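Local structure of peptidase, zinc-dependent (Methanocorpusculum labreanum, 3LMC) at residues 51-56 / 117-122; 79-82 / 88-91; 123-128 / 171-176. The protein binds a zinc ion and an iron ion and is probably a zinc-dependent metallopeptidase of family M54. All coordinates share one frame; numbering follows the deposited sequence.

Interaction 1 of 3, residues 51-56 / 117-122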
ATOM      1  N   TYR A  51     -12.057  -9.509   2.240  1.00 19.91           N
ATOM      2  CA  TYR A  51     -12.201  -8.957   0.891  1.00 19.57           C
ATOM      3  C   TYR A  51     -11.118  -9.427  -0.082  1.00 20.70           C
ATOM      4  O   TYR A  51      -9.937  -9.448   0.260  1.00 23.23           O
ATOM      5  CB  TYR A  51     -12.226  -7.431   0.939  1.00 22.70           C
ATOM      6  CG  TYR A  51     -13.345  -6.854   1.776  1.00 20.90           C
ATOM      7  CD1 TYR A  51     -13.230  -6.781   3.156  1.00 20.02           C
ATOM      8  CD2 TYR A  51     -14.515  -6.380   1.187  1.00 21.48           C
ATOM      9  CE1 TYR A  51     -14.234  -6.247   3.925  1.00 21.82           C
ATOM     10  CE2 TYR A  51     -15.534  -5.827   1.958  1.00 17.57           C
ATOM     11  CZ  TYR A  51     -15.385  -5.769   3.321  1.00 21.56           C
ATOM     12  OH  TYR A  51     -16.382  -5.236   4.114  1.00 28.77           O
ATOM     13  N   ASP A  52     -11.537  -9.796  -1.295  1.00 18.09           N
ATOM     14  CA  ASP A  52     -10.634 -10.194  -2.379  1.00 21.08           C
ATOM     15  C   ASP A  52      -9.808  -9.001  -2.848  1.00 17.36           C
ATOM     16  O   ASP A  52     -10.318  -8.129  -3.546  1.00 25.12           O
ATOM     17  CB  ASP A  52     -11.472 -10.719  -3.554  1.00 25.87           C
ATOM     18  CG  ASP A  52     -10.626 -11.352  -4.670  1.00 36.60           C
ATOM     19  OD1 ASP A  52      -9.376 -11.207  -4.688  1.00 34.24           O
ATOM     20  OD2 ASP A  52     -11.235 -12.010  -5.543  1.00 42.18           O
ATOM     21  N   ALA A  53      -8.536  -8.952  -2.488  1.00 17.44           N
ATOM     22  CA  ALA A  53      -7.735  -7.765  -2.791  1.00 18.07           C
ATOM     23  C   ALA A  53      -7.494  -7.574  -4.286  1.00 23.17           C
ATOM     24  O   ALA A  53      -7.233  -6.452  -4.746  1.00 24.52           O
ATOM     25  CB  ALA A  53      -6.425  -7.798  -2.041  1.00 17.34           C
ATOM     26  N   VAL A  54      -7.573  -8.658  -5.053  1.00 22.49           N
ATOM     27  CA  VAL A  54      -7.382  -8.545  -6.501  1.00 18.00           C
ATOM     28  C   VAL A  54      -8.489  -7.683  -7.096  1.00 18.81           C
ATOM     29  O   VAL A  54      -8.223  -6.786  -7.883  1.00 21.16           O
ATOM     30  CB  VAL A  54      -7.351  -9.917  -7.203  1.00 22.10           C
ATOM     31  CG1 VAL A  54      -7.234  -9.730  -8.708  1.00 24.18           C
ATOM     32  CG2 VAL A  54      -6.185 -10.769  -6.675  1.00 17.32           C
ATOM     33  N   LYS A  55      -9.729  -7.928  -6.682  1.00 20.86           N
ATOM     34  CA  LYS A  55     -10.857  -7.111  -7.122  1.00 20.45           C
ATOM     35  C   LYS A  55     -10.750  -5.659  -6.699  1.00 20.95           C
ATOM     36  O   LYS A  55     -11.069  -4.757  -7.480  1.00 20.51           O
ATOM     37  CB  LYS A  55     -12.176  -7.704  -6.642  1.00 22.38           C
ATOM     38  CG  LYS A  55     -12.620  -8.877  -7.492  1.00 27.91           C
ATOM     39  CD  LYS A  55     -13.967  -9.407  -7.067  1.00 33.23           C
ATOM     40  CE  LYS A  55     -14.354 -10.590  -7.936  1.00 33.91           C
ATOM     41  NZ  LYS A  55     -15.665 -11.133  -7.530  1.00 39.63           N
ATOM     42  N   VAL A  56     -10.299  -5.424  -5.469  1.00 18.37           N
ATOM     43  CA  VAL A  56     -10.132  -4.051  -4.997  1.00 18.85           C
ATOM     44  C   VAL A  56      -9.083  -3.338  -5.860  1.00 18.54           C
ATOM     45  O   VAL A  56      -9.252  -2.181  -6.222  1.00 17.17           O
ATOM     46  CB  VAL A  56      -9.737  -3.990  -3.499  1.00 19.92           C
ATOM     47  CG1 VAL A  56      -9.588  -2.538  -3.040  1.00 16.13           C
ATOM     48  CG2 VAL A  56     -10.784  -4.731  -2.614  1.00 15.89           C
ATOM     49  N   VAL A 117      -1.030  -0.210  -9.078  1.00 14.23           N
ATOM     50  CA  VAL A 117      -1.855  -0.050  -7.872  1.00 15.55           C
ATOM     51  C   VAL A 117      -1.471  -1.070  -6.815  1.00 16.39           C
ATOM     52  O   VAL A 117      -1.169  -2.219  -7.138  1.00 17.68           O
ATOM     53  CB  VAL A 117      -3.363  -0.219  -8.154  1.00 16.86           C
ATOM     54  CG1 VAL A 117      -3.913   0.981  -8.954  1.00 14.11           C
ATOM     55  CG2 VAL A 117      -3.632  -1.568  -8.873  1.00 12.34           C
ATOM     56  N   ALA A 118      -1.502  -0.653  -5.553  1.00 13.02           N
ATOM     57  CA  ALA A 118      -1.171  -1.538  -4.448  1.00 12.29           C
ATOM     58  C   ALA A 118      -2.091  -1.248  -3.271  1.00 16.41           C
ATOM     59  O   ALA A 118      -2.802  -0.235  -3.254  1.00 13.52           O
ATOM     60  CB  ALA A 118       0.291  -1.370  -4.041  1.00 18.56           C
ATOM     61  N   ILE A 119      -2.080  -2.136  -2.283  1.00 13.56           N
ATOM     62  CA  ILE A 119      -2.972  -1.992  -1.141  1.00 16.62           C
ATOM     63  C   ILE A 119      -2.311  -2.514   0.128  1.00 15.29           C
ATOM     64  O   ILE A 119      -1.563  -3.494   0.078  1.00 18.48           O
ATOM     65  CB  ILE A 119      -4.318  -2.746  -1.385  1.00 21.81           C
ATOM     66  CG1 ILE A 119      -5.357  -2.400  -0.316  1.00 15.31           C
ATOM     67  CG2 ILE A 119      -4.100  -4.249  -1.425  1.00 23.84           C
ATOM     68  CD1 ILE A 119      -6.803  -2.883  -0.685  1.00 14.79           C
ATOM     69  N   VAL A 120      -2.564  -1.846   1.253  1.00 11.99           N
ATOM     70  CA  VAL A 120      -2.175  -2.385   2.553  1.00  9.74           C
ATOM     71  C   VAL A 120      -3.349  -2.273   3.518  1.00 19.09           C
ATOM     72  O   VAL A 120      -4.112  -1.297   3.476  1.00 16.89           O
ATOM     73  CB  VAL A 120      -0.942  -1.689   3.147  1.00 19.72           C
ATOM     74  CG1 VAL A 120      -1.081  -0.171   3.080  1.00 19.08           C
ATOM     75  CG2 VAL A 120      -0.741  -2.137   4.604  1.00 22.27           C
ATOM     76  N   SER A 121      -3.516  -3.283   4.369  1.00 15.67           N
ATOM     77  CA  SER A 121      -4.598  -3.261   5.337  1.00 15.17           C
ATOM     78  C   SER A 121      -4.035  -3.264   6.748  1.00 16.76           C
ATOM     79  O   SER A 121      -3.321  -4.194   7.130  1.00 16.51           O
ATOM     80  CB  SER A 121      -5.490  -4.479   5.181  1.00 13.71           C
ATOM     81  OG  SER A 121      -6.260  -4.632   6.367  1.00 15.13           O
ATOM     82  N   PRO A 122      -4.339  -2.220   7.525  1.00 15.84           N
ATOM     83  CA  PRO A 122      -3.863  -2.226   8.911  1.00 15.57           C
ATOM     84  C   PRO A 122      -4.664  -3.175   9.802  1.00 20.20           C
ATOM     85  O   PRO A 122      -4.365  -3.253  10.996  1.00 20.28           O
ATOM     86  CB  PRO A 122      -4.077  -0.782   9.357  1.00 15.87           C
ATOM     87  CG  PRO A 122      -4.112   0.020   8.090  1.00 20.51           C
ATOM     88  CD  PRO A 122      -4.813  -0.889   7.116  1.00 17.86           C
TER
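I119 reaches from strand 117-120 to the first turn of helix 53-66 and meets two side chains, V56 and A53. Its CG1 lies anti to the backbone N (chi1 -170°), and chi2 is also extended, which carries the chain out toward the helix. Its end, I119 CD1, meets V56 CG1 at 3.7 Å. The two side chains cross at about a right angle. V56 turns CG1 to I119, the methyl anti to its backbone N, while CG2 stays beside that N. The other branch, I119 CG2, sits between the backbone N and the carbonyl carbon and faces A53 CB at a looser 4.3 Å. No hydrogen bond spans the segments, and all three touching residues are buried. The helix start is capped by D52: V54 N donates to D52 OD1 at 3.1 Å in a bent bond, arriving from above the carboxylate plane. L57, next after V56 in the helix, also touches I119, and L110 of strand 106-112 packs on A53. The zinc ion lies about 10 Å from the I119 side chain. This is helix-on-sheet packing in the hydrophobic core of a probable M54 metallopeptidase, with an N-capped helix laid against a strand of the five-stranded mixed sheet.

Interaction 2 of 3, residues 79-82 / 88-91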
ATOM      1  N   GLU A  79      -5.559  13.026 -22.559  1.00 32.67           N
ATOM      2  CA  GLU A  79      -5.578  11.816 -23.366  1.00 37.11           C
ATOM      3  C   GLU A  79      -4.386  10.926 -23.018  1.00 32.03           C
ATOM      4  O   GLU A  79      -4.513   9.701 -22.984  1.00 31.30           O
ATOM      5  CB  GLU A  79      -5.574  12.159 -24.861  1.00 47.18           C
ATOM      6  CG  GLU A  79      -6.239  11.107 -25.745  1.00 57.61           C
ATOM      7  CD  GLU A  79      -6.317  11.529 -27.210  1.00 66.57           C
ATOM      8  OE1 GLU A  79      -5.423  12.279 -27.668  1.00 68.02           O
ATOM      9  OE2 GLU A  79      -7.272  11.109 -27.902  1.00 68.43           O
ATOM     10  N   PHE A  80      -3.233  11.544 -22.761  1.00 27.62           N
ATOM     11  CA  PHE A  80      -2.054  10.808 -22.313  1.00 26.43           C
ATOM     12  C   PHE A  80      -2.366  10.110 -20.974  1.00 22.80           C
ATOM     13  O   PHE A  80      -1.979   8.967 -20.758  1.00 21.56           O
ATOM     14  CB  PHE A  80      -0.863  11.762 -22.168  1.00 26.82           C
ATOM     15  CG  PHE A  80       0.420  11.097 -21.720  1.00 28.74           C
ATOM     16  CD1 PHE A  80       1.424  10.812 -22.634  1.00 27.88           C
ATOM     17  CD2 PHE A  80       0.635  10.782 -20.385  1.00 30.02           C
ATOM     18  CE1 PHE A  80       2.607  10.206 -22.225  1.00 26.19           C
ATOM     19  CE2 PHE A  80       1.821  10.177 -19.968  1.00 25.97           C
ATOM     20  CZ  PHE A  80       2.801   9.888 -20.878  1.00 26.92           C
ATOM     21  N   TYR A  81      -3.076  10.802 -20.088  1.00 25.13           N
ATOM     22  CA  TYR A  81      -3.423  10.260 -18.772  1.00 21.48           C
ATOM     23  C   TYR A  81      -4.365   9.067 -18.899  1.00 24.94           C
ATOM     24  O   TYR A  81      -4.213   8.051 -18.201  1.00 27.83           O
ATOM     25  CB  TYR A  81      -4.056  11.352 -17.909  1.00 21.50           C
ATOM     26  CG  TYR A  81      -4.546  10.901 -16.547  1.00 27.08           C
ATOM     27  CD1 TYR A  81      -5.871  10.527 -16.354  1.00 27.83           C
ATOM     28  CD2 TYR A  81      -3.693  10.878 -15.448  1.00 27.86           C
ATOM     29  CE1 TYR A  81      -6.334  10.125 -15.106  1.00 27.76           C
ATOM     30  CE2 TYR A  81      -4.151  10.480 -14.193  1.00 29.07           C
ATOM     31  CZ  TYR A  81      -5.468  10.103 -14.030  1.00 28.94           C
ATOM     32  OH  TYR A  81      -5.926   9.707 -12.789  1.00 32.43           O
ATOM     33  N   ASN A  82      -5.355   9.198 -19.778  1.00 25.75           N
ATOM     34  CA  ASN A  82      -6.304   8.114 -19.997  0.50 26.12           C
ATOM     35  C   ASN A  82      -5.589   6.830 -20.415  1.00 30.19           C
ATOM     36  O   ASN A  82      -5.922   5.753 -19.923  1.00 34.12           O
ATOM     37  CB  ASN A  82      -7.370   8.499 -21.029  0.50 25.21           C
ATOM     38  CG  ASN A  82      -8.563   7.553 -21.015  0.50 22.99           C
ATOM     39  OD1 ASN A  82      -8.710   6.712 -21.903  0.50 20.31           O
ATOM     40  ND2 ASN A  82      -9.417   7.680 -19.994  0.50 21.82           N
ATOM     41  N   HIS A  88       2.269   6.071 -14.531  1.00 14.30           N
ATOM     42  CA  HIS A  88       2.791   7.313 -13.966  1.00 20.00           C
ATOM     43  C   HIS A  88       2.296   7.649 -12.571  1.00 24.13           C
ATOM     44  O   HIS A  88       3.032   8.235 -11.775  1.00 26.13           O
ATOM     45  CB  HIS A  88       2.501   8.480 -14.913  1.00 22.17           C
ATOM     46  CG  HIS A  88       3.239   8.388 -16.207  1.00 24.51           C
ATOM     47  ND1 HIS A  88       4.502   8.909 -16.382  1.00 30.29           N
ATOM     48  CD2 HIS A  88       2.897   7.824 -17.390  1.00 27.45           C
ATOM     49  CE1 HIS A  88       4.909   8.664 -17.614  1.00 31.68           C
ATOM     50  NE2 HIS A  88       3.953   8.010 -18.246  1.00 31.14           N
ATOM     51  N   GLU A  89       1.050   7.304 -12.274  1.00 21.21           N
ATOM     52  CA  GLU A  89       0.462   7.704 -11.000  1.00 18.42           C
ATOM     53  C   GLU A  89       0.172   6.473 -10.148  1.00 13.56           C
ATOM     54  O   GLU A  89      -0.928   5.926 -10.163  1.00 15.02           O
ATOM     55  CB  GLU A  89      -0.796   8.546 -11.233  1.00 18.73           C
ATOM     56  CG  GLU A  89      -0.569   9.707 -12.205  1.00 22.69           C
ATOM     57  CD  GLU A  89       0.533  10.668 -11.747  1.00 27.95           C
ATOM     58  OE1 GLU A  89       0.660  10.908 -10.526  1.00 26.27           O
ATOM     59  OE2 GLU A  89       1.270  11.192 -12.612  1.00 26.00           O
ATOM     60  N   LYS A  90       1.195   6.025  -9.433  1.00 12.26           N
ATOM     61  CA  LYS A  90       1.092   4.823  -8.629  1.00 14.77           C
ATOM     62  C   LYS A  90       0.235   5.151  -7.427  1.00 20.03           C
ATOM     63  O   LYS A  90       0.375   6.223  -6.845  1.00 22.05           O
ATOM     64  CB  LYS A  90       2.474   4.394  -8.153  1.00 14.46           C
ATOM     65  CG  LYS A  90       3.502   4.212  -9.274  1.00 15.91           C
ATOM     66  CD  LYS A  90       2.990   3.319 -10.385  1.00 14.92           C
ATOM     67  CE  LYS A  90       4.124   3.030 -11.424  1.00 16.72           C
ATOM     68  NZ  LYS A  90       3.609   2.173 -12.541  1.00 13.29           N
ATOM     69  N   ILE A  91      -0.652   4.238  -7.051  1.00 21.19           N
ATOM     70  CA  ILE A  91      -1.464   4.435  -5.856  1.00 17.99           C
ATOM     71  C   ILE A  91      -1.289   3.312  -4.845  1.00 17.18           C
ATOM     72  O   ILE A  91      -1.351   2.137  -5.201  1.00 17.89           O
ATOM     73  CB  ILE A  91      -2.946   4.536  -6.219  1.00 17.06           C
ATOM     74  CG1 ILE A  91      -3.173   5.770  -7.100  1.00 18.16           C
ATOM     75  CG2 ILE A  91      -3.826   4.532  -4.956  1.00 15.84           C
ATOM     76  CD1 ILE A  91      -4.552   5.818  -7.750  1.00 20.16           C
TER
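F80 and H88 meet ring to ring between the first part of helix 78-88 and its last residue. The F80 ring is carried on a CG anti to the backbone N (chi1 -179°), which brings the end of the ring up to H88. There F80 CZ comes within 3.4 Å of H88 NE2, and F80 CE2 is almost as near. The nitrogen lies at the edge of the phenyl ring, near its plane. The ring centroids are 5.2 Å apart and the planes are inclined at 55°, an oblique pair. F84, one turn further along the helix, also meets the F80 ring. An alanine in place of H88 removes the imidazole and would probably leave the CZ/CE2 edge of F80 without its neighbour, with F84 still beside the ring.

The contact belongs to a helix-to-strand connection. Helix 78-88 ends at H88, E89 is the first residue to leave helical geometry, and the chain then enters strand 90-94 of the five-stranded mixed sheet.

Y81 follows F80 and serves this link on its buried side. Its ring edge meets an aliphatic carbon: Y81 CE2 is 4.2 Å from E89 CG, and the two side chains cross at about a right angle. E89 is bent at chi2, and its carboxylate plane stands 30° from the tyrosine ring plane. The polar ends of both residues find partners elsewhere. Y81 OH is hydrogen-bonded to R64 O of helix 53-66, while E89 OE1 is hydrogen-bonded to H4 NE2 on strand 3-7.

Interaction 3 of 3, residues 123-128 / 171-176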
ATOM      1  N   HIS A 123      -5.639  -3.901   9.246  1.00 17.39           N
ATOM      2  CA  HIS A 123      -6.515  -4.727  10.092  1.00 16.18           C
ATOM      3  C   HIS A 123      -5.747  -5.695  10.982  1.00 16.60           C
ATOM      4  O   HIS A 123      -6.094  -5.875  12.141  1.00 18.67           O
ATOM      5  CB  HIS A 123      -7.543  -5.499   9.272  1.00 20.92           C
ATOM      6  CG  HIS A 123      -8.628  -6.116  10.105  1.00 25.06           C
ATOM      7  ND1 HIS A 123      -8.689  -7.467  10.370  1.00 25.04           N
ATOM      8  CD2 HIS A 123      -9.674  -5.556  10.759  1.00 27.33           C
ATOM      9  CE1 HIS A 123      -9.745  -7.721  11.123  1.00 29.11           C
ATOM     10  NE2 HIS A 123     -10.358  -6.578  11.379  1.00 32.96           N
ATOM     11  N   ARG A 124      -4.712  -6.329  10.439  1.00 15.30           N
ATOM     12  CA  ARG A 124      -3.884  -7.236  11.226  1.00 14.73           C
ATOM     13  C   ARG A 124      -2.547  -6.638  11.664  1.00 20.24           C
ATOM     14  O   ARG A 124      -1.701  -7.342  12.234  1.00 21.18           O
ATOM     15  CB  ARG A 124      -3.659  -8.530  10.458  1.00 17.25           C
ATOM     16  CG  ARG A 124      -4.956  -9.326  10.287  1.00 21.07           C
ATOM     17  CD  ARG A 124      -4.723 -10.620   9.545  1.00 18.55           C
ATOM     18  NE  ARG A 124      -5.980 -11.237   9.138  1.00 16.38           N
ATOM     19  CZ  ARG A 124      -6.349 -12.472   9.445  1.00 21.78           C
ATOM     20  NH1 ARG A 124      -5.564 -13.246  10.184  1.00 23.92           N
ATOM     21  NH2 ARG A 124      -7.500 -12.946   8.991  1.00 21.68           N
ATOM     22  N   LEU A 125      -2.364  -5.346  11.395  1.00 17.19           N
ATOM     23  CA  LEU A 125      -1.160  -4.622  11.805  1.00 19.39           C
ATOM     24  C   LEU A 125      -1.382  -3.917  13.136  1.00 24.17           C
ATOM     25  O   LEU A 125      -0.448  -3.750  13.924  1.00 30.12           O
ATOM     26  CB  LEU A 125      -0.757  -3.594  10.734  1.00 16.65           C
ATOM     27  CG  LEU A 125      -0.554  -4.182   9.337  1.00 20.78           C
ATOM     28  CD1 LEU A 125      -0.042  -3.132   8.311  1.00 15.28           C
ATOM     29  CD2 LEU A 125       0.401  -5.380   9.407  1.00 18.38           C
ATOM     30  N   GLN A 126      -2.627  -3.514  13.380  1.00 18.29           N
ATOM     31  CA  GLN A 126      -3.012  -2.872  14.623  1.00 18.80           C
ATOM     32  C   GLN A 126      -2.826  -3.806  15.832  1.00 18.11           C
ATOM     33  O   GLN A 126      -3.204  -4.983  15.792  1.00 15.68           O
ATOM     34  CB  GLN A 126      -4.471  -2.389  14.527  1.00 17.98           C
ATOM     35  CG  GLN A 126      -5.477  -3.502  14.250  1.00 25.73           C
ATOM     36  CD  GLN A 126      -6.925  -3.025  14.324  1.00 32.22           C
ATOM     37  OE1 GLN A 126      -7.216  -1.938  14.846  1.00 31.66           O
ATOM     38  NE2 GLN A 126      -7.842  -3.842  13.807  1.00 25.26           N
ATOM     39  N   ASN A 127      -2.226  -3.285  16.895  1.00 21.41           N
ATOM     40  CA  ASN A 127      -2.165  -4.011  18.165  1.00 21.42           C
ATOM     41  C   ASN A 127      -3.535  -4.579  18.577  1.00 21.50           C
ATOM     42  O   ASN A 127      -3.634  -5.698  19.076  1.00 26.90           O
ATOM     43  CB  ASN A 127      -1.667  -3.086  19.286  1.00 19.01           C
ATOM     44  CG  ASN A 127      -0.161  -3.164  19.511  1.00 19.98           C
ATOM     45  OD1 ASN A 127       0.579  -3.767  18.735  1.00 22.76           O
ATOM     46  ND2 ASN A 127       0.297  -2.545  20.601  1.00 22.35           N
ATOM     47  N   GLU A 128      -4.592  -3.794  18.395  1.00 17.53           N
ATOM     48  CA  GLU A 128      -5.919  -4.200  18.849  1.00 21.60           C
ATOM     49  C   GLU A 128      -6.400  -5.531  18.269  1.00 25.79           C
ATOM     50  O   GLU A 128      -7.170  -6.238  18.911  1.00 27.95           O
ATOM     51  CB  GLU A 128      -6.951  -3.115  18.568  1.00 20.65           C
ATOM     52  CG  GLU A 128      -6.717  -1.833  19.359  1.00 21.98           C
ATOM     53  CD  GLU A 128      -5.862  -0.836  18.590  1.00 28.05           C
ATOM     54  OE1 GLU A 128      -4.938  -1.263  17.863  1.00 22.92           O
ATOM     55  OE2 GLU A 128      -6.124   0.379  18.703  1.00 30.68           O
ATOM     56  N   ARG A 171       6.102 -13.742   6.952  1.00 43.81           N
ATOM     57  CA  ARG A 171       5.119 -14.809   7.137  1.00 49.46           C
ATOM     58  C   ARG A 171       4.077 -14.424   8.180  1.00 48.58           C
ATOM     59  O   ARG A 171       2.926 -14.866   8.122  1.00 49.64           O
ATOM     60  CB  ARG A 171       5.803 -16.120   7.529  1.00 56.86           C
ATOM     61  CG  ARG A 171       6.651 -16.720   6.415  1.00 63.70           C
ATOM     62  CD  ARG A 171       7.066 -18.155   6.711  1.00 68.20           C
ATOM     63  NE  ARG A 171       7.922 -18.266   7.891  1.00 70.48           N
ATOM     64  CZ  ARG A 171       9.230 -18.030   7.889  1.00 73.19           C
ATOM     65  NH1 ARG A 171       9.838 -17.652   6.774  1.00 74.33           N
ATOM     66  NH2 ARG A 171       9.933 -18.166   9.006  1.00 74.61           N
ATOM     67  N   ASN A 172       4.486 -13.586   9.127  1.00 45.58           N
ATOM     68  CA  ASN A 172       3.616 -13.178  10.219  1.00 42.15           C
ATOM     69  C   ASN A 172       4.032 -11.823  10.789  1.00 37.40           C
ATOM     70  O   ASN A 172       4.987 -11.211  10.314  1.00 39.31           O
ATOM     71  CB  ASN A 172       3.619 -14.251  11.308  1.00 44.04           C
ATOM     72  CG  ASN A 172       5.025 -14.648  11.729  1.00 45.17           C
ATOM     73  OD1 ASN A 172       5.896 -13.792  11.922  1.00 43.82           O
ATOM     74  ND2 ASN A 172       5.252 -15.948  11.886  1.00 42.97           N
ATOM     75  N   LEU A 173       3.323 -11.362  11.812  1.00 31.76           N
ATOM     76  CA  LEU A 173       3.566 -10.034  12.362  1.00 32.43           C
ATOM     77  C   LEU A 173       4.929  -9.859  13.037  1.00 35.88           C
ATOM     78  O   LEU A 173       5.516  -8.772  12.980  1.00 39.41           O
ATOM     79  CB  LEU A 173       2.460  -9.621  13.325  1.00 29.10           C
ATOM     80  CG  LEU A 173       2.452  -8.101  13.455  1.00 32.78           C
ATOM     81  CD1 LEU A 173       2.338  -7.488  12.071  1.00 29.32           C
ATOM     82  CD2 LEU A 173       1.324  -7.629  14.356  1.00 39.59           C
ATOM     83  N   ASP A 174       5.428 -10.915  13.677  1.00 31.33           N
ATOM     84  CA  ASP A 174       6.739 -10.873  14.309  1.00 31.13           C
ATOM     85  C   ASP A 174       7.848 -10.644  13.283  1.00 28.33           C
ATOM     86  O   ASP A 174       8.735  -9.809  13.496  1.00 28.61           O
ATOM     87  CB  ASP A 174       6.996 -12.155  15.094  1.00 40.92           C
ATOM     88  CG  ASP A 174       6.158 -12.237  16.359  1.00 51.94           C
ATOM     89  OD1 ASP A 174       5.641 -11.185  16.807  1.00 54.34           O
ATOM     90  OD2 ASP A 174       6.016 -13.352  16.905  1.00 56.33           O
ATOM     91  N   GLU A 175       7.798 -11.388  12.181  1.00 23.17           N
ATOM     92  CA  GLU A 175       8.718 -11.181  11.059  1.00 29.43           C
ATOM     93  C   GLU A 175       8.611  -9.781  10.461  1.00 24.65           C
ATOM     94  O   GLU A 175       9.615  -9.183  10.087  1.00 25.79           O
ATOM     95  CB  GLU A 175       8.494 -12.228   9.965  1.00 35.90           C
ATOM     96  CG  GLU A 175       9.533 -13.341   9.950  1.00 42.66           C
ATOM     97  CD  GLU A 175       9.142 -14.498   9.039  1.00 46.53           C
ATOM     98  OE1 GLU A 175       8.686 -14.252   7.896  1.00 44.07           O
ATOM     99  OE2 GLU A 175       9.287 -15.660   9.477  1.00 48.93           O
ATOM    100  N   LEU A 176       7.395  -9.252  10.372  1.00 23.59           N
ATOM    101  CA  LEU A 176       7.208  -7.908   9.821  1.00 26.31           C
ATOM    102  C   LEU A 176       7.872  -6.872  10.737  1.00 23.60           C
ATOM    103  O   LEU A 176       8.524  -5.931  10.282  1.00 24.74           O
ATOM    104  CB  LEU A 176       5.708  -7.619   9.604  1.00 26.04           C
ATOM    105  CG  LEU A 176       5.218  -6.205   9.269  1.00 29.31           C
ATOM    106  CD1 LEU A 176       6.143  -5.507   8.330  1.00 36.09           C
ATOM    107  CD2 LEU A 176       3.849  -6.271   8.668  1.00 24.37           C
TER
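L173, L125 and L176 bring together a loop and a helix start. Residues 123-128 belong to the loop between strand 117-120 and helix 136-154, the helix that bears the zinc ligands H149 and H153 in an HExxH motif. Residues 171-176 begin the short helix 173-178.

L173 has the most area buried, with L125 close behind. L173 CD1 lies 3.9 Å from L125 CD2, and the two side chains cross obliquely. The other methyl, L173 CD2, rests 3.7 Å from R124 O. That carbonyl is hydrogen-bonded to Y130 OH. L173 can touch both residues because its CG lies anti to the backbone N (chi1 -159°), with the two methyls spread toward the loop.

L125 uses one methyl for two partners. Its CD2 touches both L173 CD1 and L176 CD2, one turn later on the helix. The L176 side chain crosses it at about a right angle. F108 of strand 106-112 touches all three leucines, and L139 of helix 136-154 packs on L125. The guanidinium end of R124 leads away from the helix and forms a salt bridge with D98.

The L176 side chain is about 7 Å from that of the zinc ligand H149, so this cluster sits close to the metal site without joining it. N172 caps the helix: E175 N donates to N172 OD1 at 3.1 Å in a nearly straight bond. Between the two segments the shortest contact is L125 CD2 to L176 CD2, at 3.6 Å.

How the interactions relate
Interaction 1 is the core contact, fully buried and wholly apolar. Interactions 2 and 3 are only partly buried and lie on opposite sides of the chain's centre. Interactions 1 and 2 reach the same sheet through its neighbouring strands 117-120 and 90-94. A probable backbone hydrogen bond, A118 N to I91 O at 2.8 Å, joins them. Interaction 3 meets interaction 1 by packing alone, V120 CG2 against L125 CD1. The chemistry follows the place. Aliphatic methyls serve the core and the leucine cluster near the zinc site, whereas interaction 2, away from both metals, pairs aromatic rings with a histidine and a glutamate. Capped helix starts occur in interactions 1 and 3, and a helix end in interaction 2.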